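Local coordinates for protein Nrps/pks (Streptomyces albus, PDB 4OPE) that probably catalyses decarboxylative condensation of acyl and malonyl units as a ketosynthase domain of the AT-less polyketide synthase for oxazolomycin, at residues Leu366-Gln371 with Ala400-Arg405; Gln371-Ser376 with Arg394-Leu399. One frame throughout, in Å; residues are numbered along the deposited sequence.

Interaction 1: residues Leu366-Gln371 with Ala400-Arg405; sequences LQFRHQ and APWTPR
Trp402 brings the six-membered part of its indole up to the last turn of helix 356-370, where the thiolase-type ketosynthase fold passes from that helix into a short two-stranded antiparallel sheet, 372-373 with 400-401. The outer corner of the indole does the touching: CH2 lies 3.2 Å from Phe368 CE1, and CZ3 lies 3.5 Å from Gln367 CB. The Phe368 ring and the six-membered ring of Trp402 are tilted by only 25°, but they are slid apart, with centroids 5.2 Å from each other, so overlap is slight. Gln367 crosses the indole at about a right angle, its amide plane steeply turned to the ring. Trp402 N donates to Gln371 O at 2.8 Å, the hydrogen bond nearly straight at the hydrogen, but the donor standing above the carbonyl plane. Gln371, the first residue past the helix, has positive phi (56°), a turn that presents its carbonyl to 400-405. Trp402 reaches the helix because its CG stands anti to the backbone N (chi1 -173°), while Gln367 and Phe368 both hold CG beside their own N. The guanidinium of Arg415 makes a cation-pi contact with Trp402, and its NE hydrogen-bonds Trp402 O. Gln367 runs on extended, tying the helix to the chain that follows: its OE1 accepts a hydrogen bond from Val374 N.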
ATOM      1  N   LEU A 366     -13.767   6.634 -21.048  1.00 32.84           N
ATOM      2  CA  LEU A 366     -15.044   6.728 -21.742  1.00 34.75           C
ATOM      3  C   LEU A 366     -15.034   7.900 -22.677  1.00 33.22           C
ATOM      4  O   LEU A 366     -15.570   7.829 -23.753  1.00 32.16           O
ATOM      5  CB  LEU A 366     -16.219   6.862 -20.759  1.00 37.22           C
ATOM      6  CG  LEU A 366     -16.394   5.573 -19.962  1.00 39.58           C
ATOM      7  CD1 LEU A 366     -17.216   5.709 -18.679  1.00 39.24           C
ATOM      8  CD2 LEU A 366     -16.954   4.507 -20.913  1.00 41.02           C
ATOM      9  N   GLN A 367     -14.413   8.985 -22.276  1.00 34.14           N
ATOM     10  CA  GLN A 367     -14.319  10.120 -23.188  1.00 35.76           C
ATOM     11  C   GLN A 367     -13.570   9.688 -24.481  1.00 35.90           C
ATOM     12  O   GLN A 367     -14.050   9.937 -25.595  1.00 35.86           O
ATOM     13  CB  GLN A 367     -13.722  11.349 -22.487  1.00 33.84           C
ATOM     14  CG  GLN A 367     -14.723  11.973 -21.537  1.00 34.34           C
ATOM     15  CD  GLN A 367     -14.305  13.324 -20.947  1.00 34.95           C
ATOM     16  OE1 GLN A 367     -15.133  14.109 -20.507  1.00 36.35           O
ATOM     17  NE2 GLN A 367     -13.028  13.595 -20.945  1.00 37.07           N
ATOM     18  N   PHE A 368     -12.431   9.015 -24.325  1.00 35.12           N
ATOM     19  CA  PHE A 368     -11.690   8.536 -25.466  1.00 35.86           C
ATOM     20  C   PHE A 368     -12.618   7.707 -26.341  1.00 38.37           C
ATOM     21  O   PHE A 368     -12.720   7.961 -27.561  1.00 41.42           O
ATOM     22  CB  PHE A 368     -10.502   7.690 -25.054  1.00 34.59           C
ATOM     23  CG  PHE A 368      -9.303   8.470 -24.550  1.00 35.37           C
ATOM     24  CD1 PHE A 368      -9.119   9.809 -24.817  1.00 36.13           C
ATOM     25  CD2 PHE A 368      -8.313   7.808 -23.831  1.00 35.93           C
ATOM     26  CE1 PHE A 368      -7.979  10.473 -24.361  1.00 37.01           C
ATOM     27  CE2 PHE A 368      -7.170   8.460 -23.381  1.00 37.60           C
ATOM     28  CZ  PHE A 368      -7.003   9.804 -23.650  1.00 37.53           C
ATOM     29  N   ARG A 369     -13.337   6.766 -25.735  1.00 38.07           N
ATOM     30  CA  ARG A 369     -14.129   5.831 -26.519  1.00 40.77           C
ATOM     31  C   ARG A 369     -15.236   6.530 -27.325  1.00 41.91           C
ATOM     32  O   ARG A 369     -15.410   6.248 -28.489  1.00 38.70           O
ATOM     33  CB  ARG A 369     -14.752   4.740 -25.658  1.00 43.50           C
ATOM     34  CG  ARG A 369     -15.820   3.984 -26.442  1.00 49.10           C
ATOM     35  CD  ARG A 369     -16.361   2.733 -25.764  1.00 57.10           C
ATOM     36  NE  ARG A 369     -15.289   1.811 -25.348  1.00 67.91           N
ATOM     37  CZ  ARG A 369     -15.418   0.816 -24.455  1.00 75.05           C
ATOM     38  NH1 ARG A 369     -16.587   0.565 -23.849  1.00 76.43           N
ATOM     39  NH2 ARG A 369     -14.358   0.066 -24.156  1.00 80.86           N
ATOM     40  N   HIS A 370     -15.998   7.409 -26.679  1.00 41.62           N
ATOM     41  CA  HIS A 370     -17.077   8.103 -27.332  1.00 41.73           C
ATOM     42  C   HIS A 370     -16.669   9.452 -27.928  1.00 40.85           C
ATOM     43  O   HIS A 370     -17.465  10.100 -28.548  1.00 39.71           O
ATOM     44  CB  HIS A 370     -18.212   8.331 -26.340  1.00 44.41           C
ATOM     45  CG  HIS A 370     -18.729   7.081 -25.726  1.00 44.27           C
ATOM     46  ND1 HIS A 370     -19.492   6.175 -26.425  1.00 46.41           N
ATOM     47  CD2 HIS A 370     -18.617   6.591 -24.474  1.00 46.44           C
ATOM     48  CE1 HIS A 370     -19.812   5.166 -25.635  1.00 47.02           C
ATOM     49  NE2 HIS A 370     -19.299   5.397 -24.441  1.00 47.07           N
ATOM     50  N   GLN A 371     -15.440   9.878 -27.739  1.00 40.97           N
ATOM     51  CA  GLN A 371     -14.951  11.096 -28.382  1.00 42.08           C
ATOM     52  C   GLN A 371     -15.812  12.313 -28.063  1.00 41.77           C
ATOM     53  O   GLN A 371     -16.121  13.134 -28.931  1.00 41.03           O
ATOM     54  CB  GLN A 371     -14.839  10.891 -29.874  1.00 43.59           C
ATOM     55  CG  GLN A 371     -13.894   9.774 -30.236  1.00 46.77           C
ATOM     56  CD  GLN A 371     -13.780   9.576 -31.729  1.00 51.65           C
ATOM     57  OE1 GLN A 371     -14.721   9.800 -32.472  1.00 56.06           O
ATOM     58  NE2 GLN A 371     -12.625   9.159 -32.173  1.00 56.24           N
ATOM     59  N   ALA A 400     -19.958  18.047 -25.434  1.00 45.92           N
ATOM     60  CA  ALA A 400     -19.444  18.536 -26.692  1.00 47.75           C
ATOM     61  C   ALA A 400     -18.494  17.540 -27.316  1.00 48.71           C
ATOM     62  O   ALA A 400     -17.900  16.709 -26.628  1.00 49.71           O
ATOM     63  CB  ALA A 400     -18.789  19.907 -26.525  1.00 48.34           C
ATOM     64  N   PRO A 401     -18.385  17.577 -28.641  1.00 50.42           N
ATOM     65  CA  PRO A 401     -17.562  16.549 -29.285  1.00 49.26           C
ATOM     66  C   PRO A 401     -16.134  16.806 -28.914  1.00 45.66           C
ATOM     67  O   PRO A 401     -15.779  17.933 -28.684  1.00 47.03           O
ATOM     68  CB  PRO A 401     -17.768  16.808 -30.784  1.00 50.01           C
ATOM     69  CG  PRO A 401     -18.991  17.646 -30.860  1.00 52.40           C
ATOM     70  CD  PRO A 401     -18.997  18.489 -29.622  1.00 51.00           C
ATOM     71  N   TRP A 402     -15.339  15.772 -28.829  1.00 43.36           N
ATOM     72  CA  TRP A 402     -13.957  15.926 -28.458  1.00 44.49           C
ATOM     73  C   TRP A 402     -13.159  15.973 -29.737  1.00 47.20           C
ATOM     74  O   TRP A 402     -12.692  14.978 -30.238  1.00 46.09           O
ATOM     75  CB  TRP A 402     -13.488  14.780 -27.553  1.00 43.01           C
ATOM     76  CG  TRP A 402     -12.137  14.984 -27.008  1.00 42.38           C
ATOM     77  CD1 TRP A 402     -11.210  15.923 -27.405  1.00 43.23           C
ATOM     78  CD2 TRP A 402     -11.499  14.205 -25.996  1.00 41.03           C
ATOM     79  NE1 TRP A 402     -10.058  15.784 -26.681  1.00 43.38           N
ATOM     80  CE2 TRP A 402     -10.207  14.738 -25.806  1.00 41.29           C
ATOM     81  CE3 TRP A 402     -11.890  13.125 -25.224  1.00 38.70           C
ATOM     82  CZ2 TRP A 402      -9.310  14.205 -24.901  1.00 39.25           C
ATOM     83  CZ3 TRP A 402     -10.983  12.615 -24.313  1.00 39.11           C
ATOM     84  CH2 TRP A 402      -9.717  13.159 -24.157  1.00 37.70           C
ATOM     85  N   THR A 403     -13.055  17.166 -30.274  1.00 53.76           N
ATOM     86  CA  THR A 403     -12.339  17.427 -31.512  1.00 58.11           C
ATOM     87  C   THR A 403     -10.853  17.233 -31.280  1.00 57.76           C
ATOM     88  O   THR A 403     -10.306  17.806 -30.352  1.00 58.83           O
ATOM     89  CB  THR A 403     -12.581  18.892 -31.913  1.00 60.71           C
ATOM     90  OG1 THR A 403     -13.986  19.085 -32.089  1.00 60.52           O
ATOM     91  CG2 THR A 403     -11.830  19.286 -33.181  1.00 62.66           C
ATOM     92  N   PRO A 404     -10.188  16.462 -32.142  1.00 59.14           N
ATOM     93  CA  PRO A 404      -8.774  16.206 -31.948  1.00 60.96           C
ATOM     94  C   PRO A 404      -7.905  17.346 -32.423  1.00 63.94           C
ATOM     95  O   PRO A 404      -8.347  18.242 -33.123  1.00 63.62           O
ATOM     96  CB  PRO A 404      -8.529  14.985 -32.828  1.00 61.40           C
ATOM     97  CG  PRO A 404      -9.473  15.168 -33.960  1.00 61.20           C
ATOM     98  CD  PRO A 404     -10.661  15.936 -33.435  1.00 60.71           C
ATOM     99  N   ARG A 405      -6.652  17.299 -32.042  1.00 69.71           N
ATOM    100  CA  ARG A 405      -5.721  18.297 -32.508  1.00 75.75           C
ATOM    101  C   ARG A 405      -5.109  17.840 -33.833  1.00 76.74           C
ATOM    102  O   ARG A 405      -5.023  16.656 -34.128  1.00 65.97           O
ATOM    103  CB  ARG A 405      -4.658  18.574 -31.438  1.00 77.17           C
ATOM    104  CG  ARG A 405      -5.053  19.724 -30.525  1.00 85.93           C
ATOM    105  CD  ARG A 405      -4.480  19.577 -29.125  1.00 90.54           C
ATOM    106  NE  ARG A 405      -4.691  20.765 -28.295  1.00 94.70           N
ATOM    107  CZ  ARG A 405      -5.867  21.156 -27.795  1.00100.28           C
ATOM    108  NH1 ARG A 405      -6.983  20.475 -28.045  1.00104.72           N
ATOM    109  NH2 ARG A 405      -5.934  22.245 -27.035  1.00 97.58           N
TER

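Interaction 2: residues Gln371-Ser376 with Arg394-Leu399; sequences QELVPS and RLQRDL
Gln396 sets CG anti to its backbone N (chi1 -177°) and then bends at chi2 (66°), which folds its amide back over its own segment. NE2 thereby donates to Asp398 O at 2.7 Å, in the plane of both the amide and the carbonyl, so the rotation of the amide is fixed. Held this way, the side chain crosses Leu373 at about a right angle, with OE1 3.7 Å from Leu373 CD1, while its CG rests 3.5 Å from Val374 O. Leu399, also with CG anti to the backbone N, turns CD1 to within 3.6 Å of Leu373 O. The same oxygen takes a CA-H...O contact from Leu399 CA. Pro375 lies against the backbone of 397-399, CB 3.6 Å from Arg397 O and CG and CD near Leu399 N. One main-chain hydrogen bond crosses the contact: Ser376 N to Gln396 O, 2.8 Å, nearly along the C=O axis. Ser376 OG turns elsewhere, to Ser344 N, and the Glu372 carboxylate forms a salt bridge with Arg32 of helix 24-33. Touching parts run 130° apart and meet irregularly, not as paired strands, where the chain passes from strand 393-395, outermost in the large mixed sheet of the thiolase-type ketosynthase fold, to the small two-stranded sheet.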
ATOM      1  N   GLN A 371     -15.440   9.878 -27.739  1.00 40.97           N
ATOM      2  CA  GLN A 371     -14.951  11.096 -28.382  1.00 42.08           C
ATOM      3  C   GLN A 371     -15.812  12.313 -28.063  1.00 41.77           C
ATOM      4  O   GLN A 371     -16.121  13.134 -28.931  1.00 41.03           O
ATOM      5  CB  GLN A 371     -14.839  10.891 -29.874  1.00 43.59           C
ATOM      6  CG  GLN A 371     -13.894   9.774 -30.236  1.00 46.77           C
ATOM      7  CD  GLN A 371     -13.780   9.576 -31.729  1.00 51.65           C
ATOM      8  OE1 GLN A 371     -14.721   9.800 -32.472  1.00 56.06           O
ATOM      9  NE2 GLN A 371     -12.625   9.159 -32.173  1.00 56.24           N
ATOM     10  N   GLU A 372     -16.154  12.427 -26.791  1.00 40.17           N
ATOM     11  CA  GLU A 372     -16.968  13.497 -26.293  1.00 42.62           C
ATOM     12  C   GLU A 372     -16.375  13.982 -25.011  1.00 39.83           C
ATOM     13  O   GLU A 372     -15.775  13.220 -24.283  1.00 36.94           O
ATOM     14  CB  GLU A 372     -18.411  13.035 -26.032  1.00 45.24           C
ATOM     15  CG  GLU A 372     -19.189  12.772 -27.288  1.00 46.15           C
ATOM     16  CD  GLU A 372     -20.652  12.451 -27.043  1.00 50.79           C
ATOM     17  OE1 GLU A 372     -20.992  11.644 -26.162  1.00 48.91           O
ATOM     18  OE2 GLU A 372     -21.507  13.000 -27.773  1.00 60.89           O
ATOM     19  N   LEU A 373     -16.562  15.269 -24.753  1.00 41.58           N
ATOM     20  CA  LEU A 373     -16.259  15.861 -23.458  1.00 40.99           C
ATOM     21  C   LEU A 373     -17.546  16.149 -22.756  1.00 40.35           C
ATOM     22  O   LEU A 373     -18.404  16.827 -23.297  1.00 40.27           O
ATOM     23  CB  LEU A 373     -15.487  17.156 -23.589  1.00 41.55           C
ATOM     24  CG  LEU A 373     -14.196  16.979 -24.354  1.00 43.29           C
ATOM     25  CD1 LEU A 373     -13.683  18.347 -24.736  1.00 45.27           C
ATOM     26  CD2 LEU A 373     -13.185  16.192 -23.551  1.00 43.78           C
ATOM     27  N   VAL A 374     -17.655  15.651 -21.527  1.00 40.32           N
ATOM     28  CA  VAL A 374     -18.893  15.752 -20.770  1.00 39.18           C
ATOM     29  C   VAL A 374     -18.889  16.943 -19.822  1.00 39.62           C
ATOM     30  O   VAL A 374     -17.834  17.434 -19.463  1.00 41.01           O
ATOM     31  CB  VAL A 374     -19.121  14.482 -19.990  1.00 38.88           C
ATOM     32  CG1 VAL A 374     -19.113  13.294 -20.940  1.00 38.16           C
ATOM     33  CG2 VAL A 374     -18.056  14.327 -18.907  1.00 40.76           C
ATOM     34  N   PRO A 375     -20.082  17.408 -19.420  1.00 39.26           N
ATOM     35  CA  PRO A 375     -20.227  18.483 -18.455  1.00 37.32           C
ATOM     36  C   PRO A 375     -19.586  18.188 -17.109  1.00 37.53           C
ATOM     37  O   PRO A 375     -19.787  17.102 -16.532  1.00 35.90           O
ATOM     38  CB  PRO A 375     -21.734  18.555 -18.205  1.00 37.75           C
ATOM     39  CG  PRO A 375     -22.382  17.718 -19.205  1.00 38.22           C
ATOM     40  CD  PRO A 375     -21.368  16.760 -19.729  1.00 38.24           C
ATOM     41  N   SER A 376     -18.859  19.187 -16.610  1.00 38.22           N
ATOM     42  CA  SER A 376     -18.502  19.323 -15.199  1.00 38.64           C
ATOM     43  C   SER A 376     -19.564  20.214 -14.505  1.00 39.49           C
ATOM     44  O   SER A 376     -19.840  21.271 -14.978  1.00 39.27           O
ATOM     45  CB  SER A 376     -17.115  19.970 -15.077  1.00 38.07           C
ATOM     46  OG  SER A 376     -16.424  19.474 -13.966  1.00 35.93           O
ATOM     47  N   ARG A 394     -10.218  25.930 -19.619  1.00 50.40           N
ATOM     48  CA  ARG A 394     -11.608  26.347 -19.623  1.00 51.23           C
ATOM     49  C   ARG A 394     -12.462  25.209 -19.084  1.00 46.81           C
ATOM     50  O   ARG A 394     -12.327  24.059 -19.480  1.00 43.88           O
ATOM     51  CB  ARG A 394     -12.079  26.738 -21.039  1.00 52.83           C
ATOM     52  CG  ARG A 394     -11.308  27.899 -21.659  1.00 56.98           C
ATOM     53  CD  ARG A 394     -11.497  29.276 -20.979  1.00 60.46           C
ATOM     54  NE  ARG A 394     -10.648  30.292 -21.637  1.00 64.02           N
ATOM     55  CZ  ARG A 394      -9.412  30.660 -21.268  1.00 61.90           C
ATOM     56  NH1 ARG A 394      -8.809  30.179 -20.178  1.00 59.28           N
ATOM     57  NH2 ARG A 394      -8.772  31.550 -22.007  1.00 62.11           N
ATOM     58  N   LEU A 395     -13.322  25.554 -18.156  1.00 44.56           N
ATOM     59  CA  LEU A 395     -14.142  24.594 -17.533  1.00 45.09           C
ATOM     60  C   LEU A 395     -15.066  24.073 -18.606  1.00 43.40           C
ATOM     61  O   LEU A 395     -15.621  24.798 -19.354  1.00 43.35           O
ATOM     62  CB  LEU A 395     -14.878  25.210 -16.348  1.00 47.19           C
ATOM     63  CG  LEU A 395     -15.180  24.392 -15.097  1.00 48.92           C
ATOM     64  CD1 LEU A 395     -16.630  23.989 -15.119  1.00 54.32           C
ATOM     65  CD2 LEU A 395     -14.308  23.158 -14.890  1.00 47.12           C
ATOM     66  N   GLN A 396     -15.177  22.768 -18.689  1.00 44.67           N
ATOM     67  CA  GLN A 396     -16.012  22.140 -19.655  1.00 43.90           C
ATOM     68  C   GLN A 396     -17.367  21.940 -19.040  1.00 45.85           C
ATOM     69  O   GLN A 396     -17.580  20.980 -18.324  1.00 47.01           O
ATOM     70  CB  GLN A 396     -15.401  20.802 -20.019  1.00 41.84           C
ATOM     71  CG  GLN A 396     -16.165  20.081 -21.098  1.00 41.20           C
ATOM     72  CD  GLN A 396     -16.098  20.796 -22.405  1.00 38.96           C
ATOM     73  OE1 GLN A 396     -15.035  21.183 -22.865  1.00 39.04           O
ATOM     74  NE2 GLN A 396     -17.225  20.985 -22.997  1.00 38.94           N
ATOM     75  N   ARG A 397     -18.289  22.838 -19.344  1.00 48.22           N
ATOM     76  CA  ARG A 397     -19.590  22.834 -18.727  1.00 48.91           C
ATOM     77  C   ARG A 397     -20.639  22.226 -19.588  1.00 51.09           C
ATOM     78  O   ARG A 397     -21.744  22.016 -19.124  1.00 54.67           O
ATOM     79  CB  ARG A 397     -20.019  24.259 -18.438  1.00 52.61           C
ATOM     80  CG  ARG A 397     -19.083  25.024 -17.514  1.00 54.77           C
ATOM     81  CD  ARG A 397     -19.763  26.311 -17.052  1.00 57.63           C
ATOM     82  NE  ARG A 397     -19.170  27.448 -17.718  1.00 59.12           N
ATOM     83  CZ  ARG A 397     -18.628  28.480 -17.123  1.00 60.29           C
ATOM     84  NH1 ARG A 397     -18.618  28.575 -15.802  1.00 67.10           N
ATOM     85  NH2 ARG A 397     -18.100  29.432 -17.867  1.00 62.50           N
ATOM     86  N   ASP A 398     -20.331  21.959 -20.847  1.00 53.93           N
ATOM     87  CA  ASP A 398     -21.333  21.418 -21.757  1.00 57.12           C
ATOM     88  C   ASP A 398     -20.865  20.145 -22.440  1.00 53.84           C
ATOM     89  O   ASP A 398     -19.679  19.986 -22.715  1.00 55.24           O
ATOM     90  CB  ASP A 398     -21.680  22.465 -22.815  1.00 63.67           C
ATOM     91  CG  ASP A 398     -22.535  23.588 -22.258  1.00 72.45           C
ATOM     92  OD1 ASP A 398     -23.531  23.271 -21.555  1.00 72.67           O
ATOM     93  OD2 ASP A 398     -22.218  24.782 -22.528  1.00 79.90           O
ATOM     94  N   LEU A 399     -21.803  19.233 -22.706  1.00 49.93           N
ATOM     95  CA  LEU A 399     -21.516  18.107 -23.562  1.00 47.70           C
ATOM     96  C   LEU A 399     -21.021  18.628 -24.913  1.00 47.72           C
ATOM     97  O   LEU A 399     -21.590  19.574 -25.486  1.00 49.21           O
ATOM     98  CB  LEU A 399     -22.770  17.273 -23.757  1.00 49.33           C
ATOM     99  CG  LEU A 399     -22.542  16.067 -24.672  1.00 51.01           C
ATOM    100  CD1 LEU A 399     -21.550  15.118 -23.995  1.00 51.91           C
ATOM    101  CD2 LEU A 399     -23.842  15.356 -25.026  1.00 49.70           C
TER

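Both interactions flank the same two-stranded sheet: Ala400 O lies 2.7 Å from Leu373 N, and interaction 2 is nested along the chain inside the loop that interaction 1 closes. Gln371 belongs to both but makes its contact in interaction 1. That contact is the more buried at its centre and largely aromatic, joining a helix end to the start of a loop; 371-376 with 394-399 is only partly buried, buries more area (439 against 246 Å²), and mixes aliphatic, main-chain and amide contacts. Leu373 links them, its CD2 packing 3.6 Å from Trp402 CD2.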